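Local coordinates for monomethylamine methyltransferase mtmB1 (Methanosarcina barkeri, PDB 1NTH), which catalyses methyl transfer from monomethylamine to the corrinoid cofactor of its partner protein MtmC, a step in methanogenesis from methylamine, at residues Gly132-Glu137 with Val160-Gly166; Thr184-Lys188 with Cys218-Thr223; Asn213-Asp217 with His248-Asp254; Trp303-Asn307 with Gln333-Cys337; Glu343-Leu347 with Gly446-Leu451. All blocks are in the same frame, centred on the assembly; numbering follows the deposited sequence. Where two conformers were deposited one is given.

Contact 1: residues Gly132-Glu137 with Val160-Gly166; sequences GSPISE and VMTSVRG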
# COMPACT_ATOMS: atom_id res chain seq x y z
N GLY A 132 -13.36 23.74 -14.64
CA GLY A 132 -13.95 24.53 -13.58
C GLY A 132 -15.35 25.04 -13.80
O GLY A 132 -15.88 25.78 -12.97
N SER A 133 -15.97 24.64 -14.91
CA SER A 133 -17.33 25.07 -15.22
C SER A 133 -18.36 24.30 -14.41
O SER A 133 -18.13 23.15 -14.03
CB SER A 133 -17.60 24.88 -16.72
OG SER A 133 -16.64 25.59 -17.49
N PRO A 134 -19.51 24.93 -14.12
CA PRO A 134 -20.56 24.27 -13.34
C PRO A 134 -21.22 23.11 -14.10
O PRO A 134 -21.64 23.27 -15.25
CB PRO A 134 -21.54 25.40 -13.04
CG PRO A 134 -21.38 26.30 -14.23
CD PRO A 134 -19.89 26.31 -14.44
N ILE A 135 -21.28 21.96 -13.45
CA ILE A 135 -21.87 20.76 -14.03
C ILE A 135 -22.95 20.20 -13.09
O ILE A 135 -22.73 20.11 -11.88
CB ILE A 135 -20.80 19.66 -14.25
CG1 ILE A 135 -19.69 20.19 -15.18
CG2 ILE A 135 -21.44 18.40 -14.81
CD1 ILE A 135 -20.17 20.57 -16.58
N SER A 136 -24.10 19.84 -13.65
CA SER A 136 -25.20 19.29 -12.86
C SER A 136 -24.78 17.96 -12.23
O SER A 136 -24.10 17.15 -12.86
CB SER A 136 -26.43 19.07 -13.75
OG SER A 136 -26.89 20.29 -14.30
N GLU A 137 -25.21 17.74 -11.00
CA GLU A 137 -24.86 16.52 -10.28
C GLU A 137 -25.25 15.24 -11.01
O GLU A 137 -24.46 14.29 -11.07
CB GLU A 137 -25.49 16.53 -8.88
CG GLU A 137 -24.98 15.41 -7.98
CD GLU A 137 -25.50 15.47 -6.55
OE1 GLU A 137 -25.08 14.62 -5.74
OE2 GLU A 137 -26.32 16.37 -6.23
N VAL A 160 -17.02 21.77 -11.77
CA VAL A 160 -17.54 22.13 -10.46
C VAL A 160 -18.92 21.49 -10.26
O VAL A 160 -19.77 21.59 -11.13
CB VAL A 160 -17.68 23.68 -10.33
CG1 VAL A 160 -18.58 24.03 -9.15
CG2 VAL A 160 -16.30 24.30 -10.16
N MET A 161 -19.12 20.85 -9.11
CA MET A 161 -20.40 20.22 -8.81
C MET A 161 -21.39 21.32 -8.40
O MET A 161 -21.13 22.04 -7.44
CB MET A 161 -20.27 19.23 -7.64
CG MET A 161 -19.32 18.06 -7.89
SD MET A 161 -19.32 16.85 -6.53
CE MET A 161 -20.88 15.99 -6.84
N THR A 162 -22.50 21.46 -9.11
CA THR A 162 -23.47 22.49 -8.74
C THR A 162 -24.17 22.08 -7.46
O THR A 162 -24.72 22.92 -6.74
CB THR A 162 -24.51 22.75 -9.86
OG1 THR A 162 -25.16 21.53 -10.23
CG2 THR A 162 -23.82 23.36 -11.08
N SER A 163 -24.16 20.78 -7.16
CA SER A 163 -24.76 20.28 -5.93
C SER A 163 -24.16 18.92 -5.59
O SER A 163 -23.62 18.23 -6.46
CB SER A 163 -26.28 20.15 -6.06
OG SER A 163 -26.66 19.09 -6.93
N VAL A 164 -24.22 18.57 -4.31
CA VAL A 164 -23.75 17.27 -3.85
C VAL A 164 -24.86 16.81 -2.90
O VAL A 164 -25.23 17.52 -1.96
CB VAL A 164 -22.37 17.37 -3.14
CG1 VAL A 164 -22.45 18.26 -1.91
CG2 VAL A 164 -21.88 15.98 -2.80
N ARG A 165 -25.41 15.63 -3.17
CA ARG A 165 -26.52 15.11 -2.39
C ARG A 165 -27.67 16.12 -2.42
O ARG A 165 -28.38 16.32 -1.43
CB ARG A 165 -26.09 14.78 -0.95
CG ARG A 165 -25.58 13.35 -0.83
CD ARG A 165 -24.90 13.05 0.50
NE ARG A 165 -25.77 13.22 1.66
CZ ARG A 165 -25.42 12.92 2.90
NH1 ARG A 165 -24.21 12.42 3.14
NH2 ARG A 165 -26.25 13.14 3.91
N GLY A 166 -27.81 16.77 -3.57
CA GLY A 166 -28.88 17.74 -3.78
C GLY A 166 -28.74 19.08 -3.08
O GLY A 166 -29.69 19.87 -3.06
O HOH W 1 -26.95 19.63 -9.55
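Glu-137 stretches its side chain, t at both chi1 and chi2, across the loop 163-166; segment 160-166 covers 107 Å² of it. The loop folds round the carboxylate: Glu-137 OE1 accepts from Arg-165 N at 2.8 Å, while Glu-137 OE2 takes Ser-163 OG at 2.8 Å and Gly-166 N at 3.1 Å. One water bridges Glu-137 N, Thr-162 OG1 and Ser-163 OG. Arg-165 points away, its guanidinium held by Met-193 of the second subunit and Asp-8 of the third.

Further back the two backbones run parallel. Val-160 N donates to Ser-133 O (2.9 Å), Ile-135 N to Val-160 O (2.8 Å) and Thr-162 N to Ile-135 O (3.1 Å). Pro-134 and Val-160 lie on one face, where Pro-134 CB also meets Thr-162 CG2 at 3.6 Å. On the other, Ile-135 and Met-161 pack on Phe-140 of helix 140-148. This is a two-stranded parallel sheet whose strands, 134-135 and 160-161, follow strands 125-128 and 155-156 of the TIM barrel.

Contact 2: residues Thr184-Lys188 with Cys218-Thr223; sequences TRLIK and CTGGMT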
# COMPACT_ATOMS: atom_id res chain seq x y z
N THR A 184 -13.36 14.53 -7.14
CA THR A 184 -12.37 13.68 -7.79
C THR A 184 -12.70 12.20 -7.70
O THR A 184 -12.36 11.44 -8.61
CB THR A 184 -10.96 13.95 -7.22
OG1 THR A 184 -10.59 15.31 -7.53
CG2 THR A 184 -9.93 13.02 -7.85
N ARG A 185 -13.35 11.78 -6.62
CA ARG A 185 -13.72 10.37 -6.50
C ARG A 185 -14.63 10.00 -7.67
O ARG A 185 -14.44 8.96 -8.31
CB ARG A 185 -14.43 10.10 -5.17
CG ARG A 185 -13.46 9.97 -4.00
CD ARG A 185 -14.17 9.90 -2.65
NE ARG A 185 -13.23 9.51 -1.59
CZ ARG A 185 -13.44 9.69 -0.29
NH1 ARG A 185 -14.55 10.27 0.15
NH2 ARG A 185 -12.52 9.30 0.58
N LEU A 186 -15.61 10.85 -7.97
CA LEU A 186 -16.51 10.59 -9.09
C LEU A 186 -15.79 10.66 -10.43
O LEU A 186 -16.03 9.85 -11.32
CB LEU A 186 -17.67 11.60 -9.09
CG LEU A 186 -18.67 11.52 -7.94
CD1 LEU A 186 -19.69 12.64 -8.07
CD2 LEU A 186 -19.36 10.16 -7.96
N ILE A 187 -14.91 11.65 -10.58
CA ILE A 187 -14.18 11.82 -11.83
C ILE A 187 -13.26 10.64 -12.12
O ILE A 187 -13.19 10.17 -13.26
CB ILE A 187 -13.39 13.14 -11.83
CG1 ILE A 187 -14.39 14.31 -11.89
CG2 ILE A 187 -12.43 13.20 -13.01
CD1 ILE A 187 -13.77 15.68 -11.67
N LYS A 188 -12.57 10.14 -11.10
CA LYS A 188 -11.71 9.00 -11.34
C LYS A 188 -12.56 7.77 -11.64
O LYS A 188 -12.13 6.87 -12.35
CB LYS A 188 -10.76 8.78 -10.16
CG LYS A 188 -9.68 9.85 -10.12
CD LYS A 188 -8.63 9.61 -9.06
CE LYS A 188 -7.54 10.68 -9.17
NZ LYS A 188 -6.44 10.48 -8.17
N CYS A 218 -7.68 12.55 -0.49
CA CYS A 218 -8.31 11.45 0.21
C CYS A 218 -8.24 10.16 -0.60
O CYS A 218 -7.97 10.19 -1.80
CB CYS A 218 -9.78 11.78 0.50
SG CYS A 218 -10.80 12.04 -0.97
N THR A 219 -8.49 9.04 0.07
CA THR A 219 -8.47 7.75 -0.60
C THR A 219 -9.53 7.72 -1.68
O THR A 219 -10.70 8.03 -1.43
CB THR A 219 -8.73 6.60 0.40
OG1 THR A 219 -7.69 6.58 1.38
CG2 THR A 219 -8.76 5.27 -0.33
N GLY A 220 -9.12 7.36 -2.89
CA GLY A 220 -10.04 7.31 -4.00
C GLY A 220 -10.20 8.66 -4.68
O GLY A 220 -10.74 8.75 -5.78
N GLY A 221 -9.71 9.70 -4.01
CA GLY A 221 -9.81 11.04 -4.57
C GLY A 221 -8.46 11.57 -5.03
O GLY A 221 -7.67 10.84 -5.62
N MET A 222 -8.20 12.85 -4.77
CA MET A 222 -6.94 13.44 -5.18
C MET A 222 -5.76 12.83 -4.42
O MET A 222 -5.85 12.56 -3.22
CB MET A 222 -6.96 14.96 -4.96
CG MET A 222 -7.88 15.69 -5.91
SD MET A 222 -7.60 17.47 -5.91
CE MET A 222 -6.05 17.55 -6.84
N THR A 223 -4.67 12.61 -5.14
CA THR A 223 -3.46 12.05 -4.55
C THR A 223 -2.25 12.84 -5.07
O THR A 223 -2.41 13.76 -5.88
CB THR A 223 -3.30 10.55 -4.89
OG1 THR A 223 -2.22 10.00 -4.13
CG2 THR A 223 -3.03 10.36 -6.38
O HOH W 2 -12.85 6.97 -7.15
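Arg-185 loses the most surface here, 86 Å². Its guanidinium hooks over the bend in 218-223: Arg-185 NE and NH2 both donate to Thr-219 O, at 2.9 and 3.0 Å, and Cys-218 SG sits over one guanidinium face, 3.6 Å from Arg-185 NE. NH2 also reaches Gly-251 O of the third subunit, so one side chain ties this bend to a neighbouring chain.

The bend is a type II beta turn from Cys-218 to Gly-221, closed by Gly-221 N to Cys-218 O at 2.9 Å. Gly-220 takes the positive phi of its third position, and Gly-220 O faces helix 174-193, lying 3.5 Å from Arg-185 CA and sharing a water with Arg-185 O. At Gly-221 a side chain would run into Cys-218 SG.

One helical turn on, Lys-188, extended, donates from NZ to Gly-221 O at 2.9 Å and makes a salt bridge with Asp-226. Thr-184 packs on the turn's exit, with CG2 3.5 Å from Gly-221 C and OG1 3.2 Å from Met-222 CG; its OG1 makes a weak hydrogen bond to Asn-158.

Contact 3: residues Asn213-Asp217 with His248-Asp254; sequences NISAD and HYKGNSD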
# COMPACT_ATOMS: atom_id res chain seq x y z
N ASN A 213 -10.44 23.14 0.22
CA ASN A 213 -9.38 22.66 -0.65
C ASN A 213 -8.48 21.65 0.05
O ASN A 213 -8.06 20.66 -0.54
CB ASN A 213 -8.52 23.83 -1.16
CG ASN A 213 -9.30 24.76 -2.07
OD1 ASN A 213 -10.03 24.31 -2.95
ND2 ASN A 213 -9.13 26.07 -1.87
N ILE A 214 -8.20 21.89 1.33
CA ILE A 214 -7.34 21.01 2.10
C ILE A 214 -7.95 19.62 2.34
O ILE A 214 -7.22 18.65 2.53
CB ILE A 214 -6.96 21.70 3.44
CG1 ILE A 214 -6.02 22.88 3.14
CG2 ILE A 214 -6.28 20.72 4.40
CD1 ILE A 214 -5.73 23.78 4.33
N SER A 215 -9.28 19.53 2.30
CA SER A 215 -9.94 18.24 2.52
C SER A 215 -9.96 17.35 1.28
O SER A 215 -10.30 16.17 1.37
CB SER A 215 -11.39 18.46 2.97
OG SER A 215 -12.21 18.87 1.88
N ALA A 216 -9.58 17.91 0.13
CA ALA A 216 -9.61 17.17 -1.14
C ALA A 216 -8.70 15.94 -1.26
O ALA A 216 -9.05 15.00 -1.98
CB ALA A 216 -9.34 18.12 -2.30
N ASP A 217 -7.55 15.94 -0.60
CA ASP A 217 -6.67 14.77 -0.67
C ASP A 217 -7.32 13.66 0.15
O ASP A 217 -7.51 13.80 1.36
CB ASP A 217 -5.28 15.07 -0.09
CG ASP A 217 -4.35 15.73 -1.10
OD1 ASP A 217 -4.68 15.75 -2.30
OD2 ASP A 217 -3.28 16.22 -0.69
N HIS A 248 -0.10 22.93 2.97
CA HIS A 248 -0.72 21.62 2.99
C HIS A 248 -0.24 20.76 1.81
O HIS A 248 0.14 19.60 2.00
CB HIS A 248 -2.24 21.77 2.95
CG HIS A 248 -2.97 20.52 2.61
ND1 HIS A 248 -3.67 20.37 1.43
CD2 HIS A 248 -3.11 19.35 3.28
CE1 HIS A 248 -4.21 19.16 1.39
NE2 HIS A 248 -3.88 18.52 2.50
N TYR A 249 -0.26 21.32 0.61
CA TYR A 249 0.19 20.59 -0.58
C TYR A 249 1.65 20.14 -0.41
O TYR A 249 2.00 19.00 -0.71
CB TYR A 249 0.07 21.46 -1.83
CG TYR A 249 -1.34 21.81 -2.27
CD1 TYR A 249 -1.56 22.89 -3.14
CD2 TYR A 249 -2.45 21.06 -1.87
CE1 TYR A 249 -2.83 23.21 -3.59
CE2 TYR A 249 -3.74 21.38 -2.33
CZ TYR A 249 -3.92 22.46 -3.19
OH TYR A 249 -5.18 22.78 -3.66
N LYS A 250 2.49 21.06 0.06
CA LYS A 250 3.91 20.75 0.27
C LYS A 250 4.07 19.63 1.29
O LYS A 250 4.86 18.71 1.09
CB LYS A 250 4.66 21.99 0.76
CG LYS A 250 4.81 23.08 -0.29
CD LYS A 250 5.22 24.41 0.34
CE LYS A 250 6.60 24.35 0.99
NZ LYS A 250 7.69 24.14 -0.01
N GLY A 251 3.30 19.71 2.37
CA GLY A 251 3.38 18.71 3.42
C GLY A 251 2.92 17.33 3.03
O GLY A 251 3.20 16.36 3.75
N ASN A 252 2.23 17.22 1.90
CA ASN A 252 1.73 15.94 1.39
C ASN A 252 2.51 15.47 0.16
O ASN A 252 2.18 14.45 -0.44
CB ASN A 252 0.24 16.06 1.02
CG ASN A 252 -0.69 15.91 2.22
OD1 ASN A 252 -0.26 15.89 3.37
ND2 ASN A 252 -1.99 15.82 1.95
N SER A 253 3.55 16.22 -0.21
CA SER A 253 4.36 15.89 -1.39
C SER A 253 3.50 15.88 -2.66
O SER A 253 3.71 15.07 -3.56
CB SER A 253 5.04 14.53 -1.20
OG SER A 253 6.17 14.39 -2.06
N ASP A 254 2.54 16.80 -2.72
CA ASP A 254 1.65 16.91 -3.88
C ASP A 254 2.25 17.74 -5.01
O ASP A 254 2.99 18.70 -4.77
CB ASP A 254 0.33 17.61 -3.50
CG ASP A 254 -0.57 16.77 -2.62
OD1 ASP A 254 -0.58 15.53 -2.77
OD2 ASP A 254 -1.30 17.36 -1.79
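The CA-to-CB bond of His-248 points toward 213-217, and with chi1 t (165°) the ring comes against Ile-214. Ile-214, m at chi1 and t at chi2, lays CG2 over that ring: Ile-214 CG2 sits 3.6 Å from the centroid of the His-248 ring and only 10° off the normal, a clear CH-pi contact. Ile-214 O lies 3.3 Å from His-248 CE1.

Asp-217, chi1 -84°, is the other focus. Asp-217 OD2 receives Asn-252 ND2 at 3.0 Å and lies just 2.5 Å from Asp-254 OD2, a distance consistent with a shared proton. Asn-252 and Asp-254 are both m at chi1. Between them Ser-253 adopts positive phi in a Schellman motif that ends the helix, with Asp-254 N bonded back to Tyr-249 O at 3.0 Å; this turn brings the side chains of Asn-252 and Asp-254 to the same oxygen, Asp-217 OD2. Asn-252 turns OD1 the other way, to Lys-181 of the third subunit.

Tyr-249 OH bonds to Glu-229 O, and its ring meets His-228 edge-to-face. The contact thus joins the end of helix 210-214 to the end of helix 240-251, beside strand 227-231 and just ahead of strand 255-259.

Contact 4: residues Trp303-Asn307 with Gln333-Cys337; sequences WGSTN and QYYPC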
# COMPACT_ATOMS: atom_id res chain seq x y z
N TRP A 303 -14.39 41.07 -22.88
CA TRP A 303 -14.94 39.83 -23.40
C TRP A 303 -14.86 38.63 -22.46
O TRP A 303 -15.62 37.67 -22.61
CB TRP A 303 -14.26 39.51 -24.73
CG TRP A 303 -14.32 40.66 -25.71
CD1 TRP A 303 -13.27 41.26 -26.33
CD2 TRP A 303 -15.50 41.32 -26.17
NE1 TRP A 303 -13.72 42.26 -27.16
CE2 TRP A 303 -15.09 42.32 -27.08
CE3 TRP A 303 -16.87 41.17 -25.91
CZ2 TRP A 303 -15.99 43.17 -27.73
CZ3 TRP A 303 -17.77 42.02 -26.56
CH2 TRP A 303 -17.33 43.00 -27.46
N GLY A 304 -13.94 38.68 -21.50
CA GLY A 304 -13.80 37.58 -20.56
C GLY A 304 -13.32 36.29 -21.20
O GLY A 304 -13.57 35.20 -20.68
N SER A 305 -12.62 36.41 -22.33
CA SER A 305 -12.09 35.26 -23.05
C SER A 305 -10.57 35.26 -23.06
O SER A 305 -9.94 36.31 -22.94
CB SER A 305 -12.61 35.24 -24.49
OG SER A 305 -11.96 34.23 -25.25
N THR A 306 -9.99 34.08 -23.22
CA THR A 306 -8.54 33.92 -23.25
C THR A 306 -8.01 33.83 -24.68
O THR A 306 -6.80 33.74 -24.89
CB THR A 306 -8.11 32.64 -22.52
OG1 THR A 306 -8.83 31.53 -23.07
CG2 THR A 306 -8.39 32.74 -21.02
N ASN A 307 -8.90 33.86 -25.67
CA ASN A 307 -8.45 33.75 -27.05
C ASN A 307 -8.66 34.98 -27.93
O ASN A 307 -8.88 34.86 -29.14
CB ASN A 307 -9.08 32.53 -27.71
CG ASN A 307 -10.58 32.46 -27.53
OD1 ASN A 307 -11.08 31.68 -26.72
ND2 ASN A 307 -11.31 33.30 -28.26
N GLN A 333 -4.91 28.03 -19.82
CA GLN A 333 -6.31 27.63 -19.67
C GLN A 333 -7.19 28.28 -20.73
O GLN A 333 -6.94 29.40 -21.16
CB GLN A 333 -6.82 27.96 -18.27
CG GLN A 333 -6.55 29.38 -17.82
CD GLN A 333 -6.91 29.59 -16.36
OE1 GLN A 333 -8.08 29.64 -15.99
NE2 GLN A 333 -5.90 29.71 -15.52
N TYR A 334 -8.23 27.55 -21.13
CA TYR A 334 -9.14 27.96 -22.22
C TYR A 334 -10.54 28.46 -21.86
O TYR A 334 -11.34 27.71 -21.31
CB TYR A 334 -9.28 26.78 -23.19
CG TYR A 334 -8.00 26.40 -23.90
CD1 TYR A 334 -6.84 26.09 -23.19
CD2 TYR A 334 -7.94 26.40 -25.29
CE1 TYR A 334 -5.65 25.81 -23.85
CE2 TYR A 334 -6.76 26.12 -25.96
CZ TYR A 334 -5.61 25.83 -25.23
OH TYR A 334 -4.43 25.60 -25.90
N TYR A 335 -10.82 29.71 -22.22
CA TYR A 335 -12.13 30.35 -22.00
C TYR A 335 -12.68 30.97 -23.28
O TYR A 335 -12.53 32.17 -23.51
CB TYR A 335 -12.04 31.43 -20.93
CG TYR A 335 -12.05 30.92 -19.52
CD1 TYR A 335 -10.87 30.63 -18.84
CD2 TYR A 335 -13.26 30.75 -18.83
CE1 TYR A 335 -10.88 30.20 -17.52
CE2 TYR A 335 -13.28 30.31 -17.51
CZ TYR A 335 -12.09 30.04 -16.86
OH TYR A 335 -12.12 29.66 -15.54
N PRO A 336 -13.32 30.16 -24.14
CA PRO A 336 -13.89 30.71 -25.38
C PRO A 336 -15.18 31.47 -25.07
O PRO A 336 -15.82 31.22 -24.05
CB PRO A 336 -14.17 29.47 -26.22
CG PRO A 336 -13.27 28.41 -25.63
CD PRO A 336 -13.35 28.69 -24.16
N CYS A 337 -15.56 32.38 -25.96
CA CYS A 337 -16.80 33.14 -25.78
C CYS A 337 -18.01 32.29 -26.15
O CYS A 337 -19.01 32.27 -25.44
CB CYS A 337 -16.80 34.38 -26.69
SG CYS A 337 -15.65 35.68 -26.24
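A single carbonyl, Tyr-335 O, accepts two of the three hydrogen bonds that cross here, between two pieces of chain that are almost wholly without regular structure. Ser-305 OG donates to Tyr-335 O at 2.8 Å. Thr-306 N donates to Tyr-335 O at 3.2 Å, and Ser-305 CA adds a CA-H...O contact to Tyr-335 O, also at 3.2 Å. Thr-306 returns the bond through its side chain: with chi1 p, Thr-306 OG1 accepts from Tyr-335 N at 2.8 Å, doing the job a backbone carbonyl would do in a sheet.

Ser-305 OG works in both directions. While donating to Tyr-335 O it accepts Asn-307 N at 3.1 Å, which makes an ST turn. Asn-307 OD1 then rests 3.3 Å from Pro-336 CA, its ND2 being bonded to Glu-348. Beyond that, Cys-337 SG packs 3.5 Å from Ser-305 CB.

Both segments are beta-alpha loops, following strands 293-300 and 330-333 of the TIM barrel, the end where active sites of this fold lie. With Thr-306 OG1 also bonded to Gln-352, the hydroxyls of Ser-305 and Thr-306 and both backbone polar groups of Tyr-335 are hydrogen-bonded, which implies two neighbouring loops joined largely by directional bonds, with apolar contacts at Cys-337 adding to them.

Contact 5: residues Glu343-Leu347 with Gly446-Leu451; sequences EMCLL and GARKKL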
# COMPACT_ATOMS: atom_id res chain seq x y z
N GLU A 343 -19.31 26.47 -34.40
CA GLU A 343 -18.04 26.58 -35.09
C GLU A 343 -17.12 27.59 -34.42
O GLU A 343 -15.91 27.36 -34.33
CB GLU A 343 -18.28 26.98 -36.54
CG GLU A 343 -17.04 26.88 -37.42
CD GLU A 343 -17.33 27.22 -38.86
OE1 GLU A 343 -17.56 28.41 -39.16
OE2 GLU A 343 -17.34 26.29 -39.70
N MET A 344 -17.68 28.69 -33.93
CA MET A 344 -16.86 29.70 -33.29
C MET A 344 -16.11 29.16 -32.08
O MET A 344 -14.92 29.44 -31.91
CB MET A 344 -17.70 30.91 -32.87
CG MET A 344 -16.85 32.06 -32.36
SD MET A 344 -17.79 33.55 -32.00
CE MET A 344 -16.64 34.46 -30.95
N CYS A 345 -16.80 28.40 -31.23
CA CYS A 345 -16.17 27.84 -30.05
C CYS A 345 -14.93 27.03 -30.44
O CYS A 345 -13.86 27.20 -29.86
CB CYS A 345 -17.15 26.94 -29.29
SG CYS A 345 -16.46 26.17 -27.80
N LEU A 346 -15.09 26.16 -31.43
CA LEU A 346 -13.99 25.33 -31.89
C LEU A 346 -12.85 26.16 -32.48
O LEU A 346 -11.68 25.86 -32.25
CB LEU A 346 -14.48 24.31 -32.91
CG LEU A 346 -15.52 23.31 -32.39
CD1 LEU A 346 -15.90 22.33 -33.50
CD2 LEU A 346 -14.96 22.56 -31.18
N LEU A 347 -13.19 27.20 -33.23
CA LEU A 347 -12.16 28.05 -33.83
C LEU A 347 -11.44 28.87 -32.78
O LEU A 347 -10.23 29.11 -32.89
CB LEU A 347 -12.78 28.97 -34.89
CG LEU A 347 -13.32 28.27 -36.15
CD1 LEU A 347 -13.93 29.31 -37.09
CD2 LEU A 347 -12.20 27.52 -36.85
N GLY A 446 -16.74 21.04 -40.11
CA GLY A 446 -16.71 22.35 -40.74
C GLY A 446 -15.58 23.20 -40.23
O GLY A 446 -14.89 23.87 -41.00
N ALA A 447 -15.37 23.19 -38.91
CA ALA A 447 -14.31 23.97 -38.30
C ALA A 447 -12.94 23.45 -38.72
O ALA A 447 -12.04 24.23 -39.03
CB ALA A 447 -14.44 23.93 -36.78
N ARG A 448 -12.80 22.13 -38.74
CA ARG A 448 -11.54 21.50 -39.12
C ARG A 448 -11.18 21.88 -40.55
O ARG A 448 -10.02 22.16 -40.86
CB ARG A 448 -11.66 19.99 -39.00
CG ARG A 448 -10.34 19.24 -38.88
CD ARG A 448 -10.60 17.74 -38.86
NE ARG A 448 -9.50 16.98 -38.27
CZ ARG A 448 -8.74 16.12 -38.95
NH1 ARG A 448 -8.96 15.91 -40.24
NH2 ARG A 448 -7.78 15.45 -38.33
N LYS A 449 -12.18 21.89 -41.42
CA LYS A 449 -11.97 22.23 -42.83
C LYS A 449 -11.42 23.65 -42.97
O LYS A 449 -10.52 23.89 -43.77
CB LYS A 449 -13.28 22.09 -43.61
CG LYS A 449 -13.18 22.49 -45.08
CD LYS A 449 -12.09 21.69 -45.79
CE LYS A 449 -11.94 22.14 -47.24
NZ LYS A 449 -13.20 21.94 -48.01
N LYS A 450 -11.97 24.58 -42.20
CA LYS A 450 -11.51 25.96 -42.26
C LYS A 450 -10.07 26.08 -41.79
O LYS A 450 -9.30 26.88 -42.33
CB LYS A 450 -12.41 26.86 -41.42
CG LYS A 450 -13.79 27.06 -42.03
CD LYS A 450 -14.58 28.15 -41.31
CE LYS A 450 -15.91 28.38 -42.01
NZ LYS A 450 -16.67 29.51 -41.42
N LEU A 451 -9.70 25.28 -40.80
CA LEU A 451 -8.33 25.31 -40.29
C LEU A 451 -7.37 24.76 -41.34
O LEU A 451 -6.25 25.24 -41.49
CB LEU A 451 -8.23 24.50 -39.00
CG LEU A 451 -8.97 25.10 -37.79
CD1 LEU A 451 -8.96 24.11 -36.63
CD2 LEU A 451 -8.31 26.41 -37.39
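Gly-446 comes first, at the edge of the contact: Gly-446 C lies 3.6 Å from Glu-343 OE2, so the glutamate carboxylate hangs over the backbone at this point.

Ala-447 is where the helices come together. Ala-447 CA is 5.6 Å from Glu-343 CA. Its methyl, Ala-447 CB, meets Leu-346 CB at 3.9 Å, Leu-347 CD2 at 4.2 Å and Glu-343 CG at 4.0 Å. The small side chain leaves space for Leu-347, which also brings CD2 to within 3.9 Å of Ala-447 O. The axes of the two short segments pass 9.5 Å apart and cross at -47°. Helix 343-359 is one of the outer helices of the TIM barrel, linking strands 330-333 and 363-366; helix 438-454, near the C-terminus, packs against its first turn.

Arg-448 turns away to a salt bridge with Glu-388 of helix 380-393. Lys-450 faces back, and its extended side chain carries Lys-450 NZ to Glu-343 OE1 at 2.7 Å, a salt bridge at the solvent-facing border, with Lys-450 CD 4.4 Å from Leu-347 CD1. At Leu-451, CD2 packs 4.1 Å from Leu-347 CD2, and Leu-408 of helix 398-410 touches both leucines.

Contacts 1, 2 and 3 form a connected run. Met-161 CE of contact 1 touches Leu-186 CD1 of contact 2 at 3.8 Å, and Met-222 CB of contact 2 meets Ala-216 O of contact 3 at 3.6 Å; along the chain contacts 2 and 3 interleave. All three lie at subunit boundaries, and Arg-185 of contact 2 bonds to Gly-251 of contact 3 in another copy. Contacts 4 and 5, which no other chain touches, join through Cys-337 CB and Met-344 CE at 4.3 Å. Contact 4 lies at the C-terminal end of its barrel strands; the centres of contacts 3 and 4 are about 29 Å apart, on opposite sides of the chain's centre.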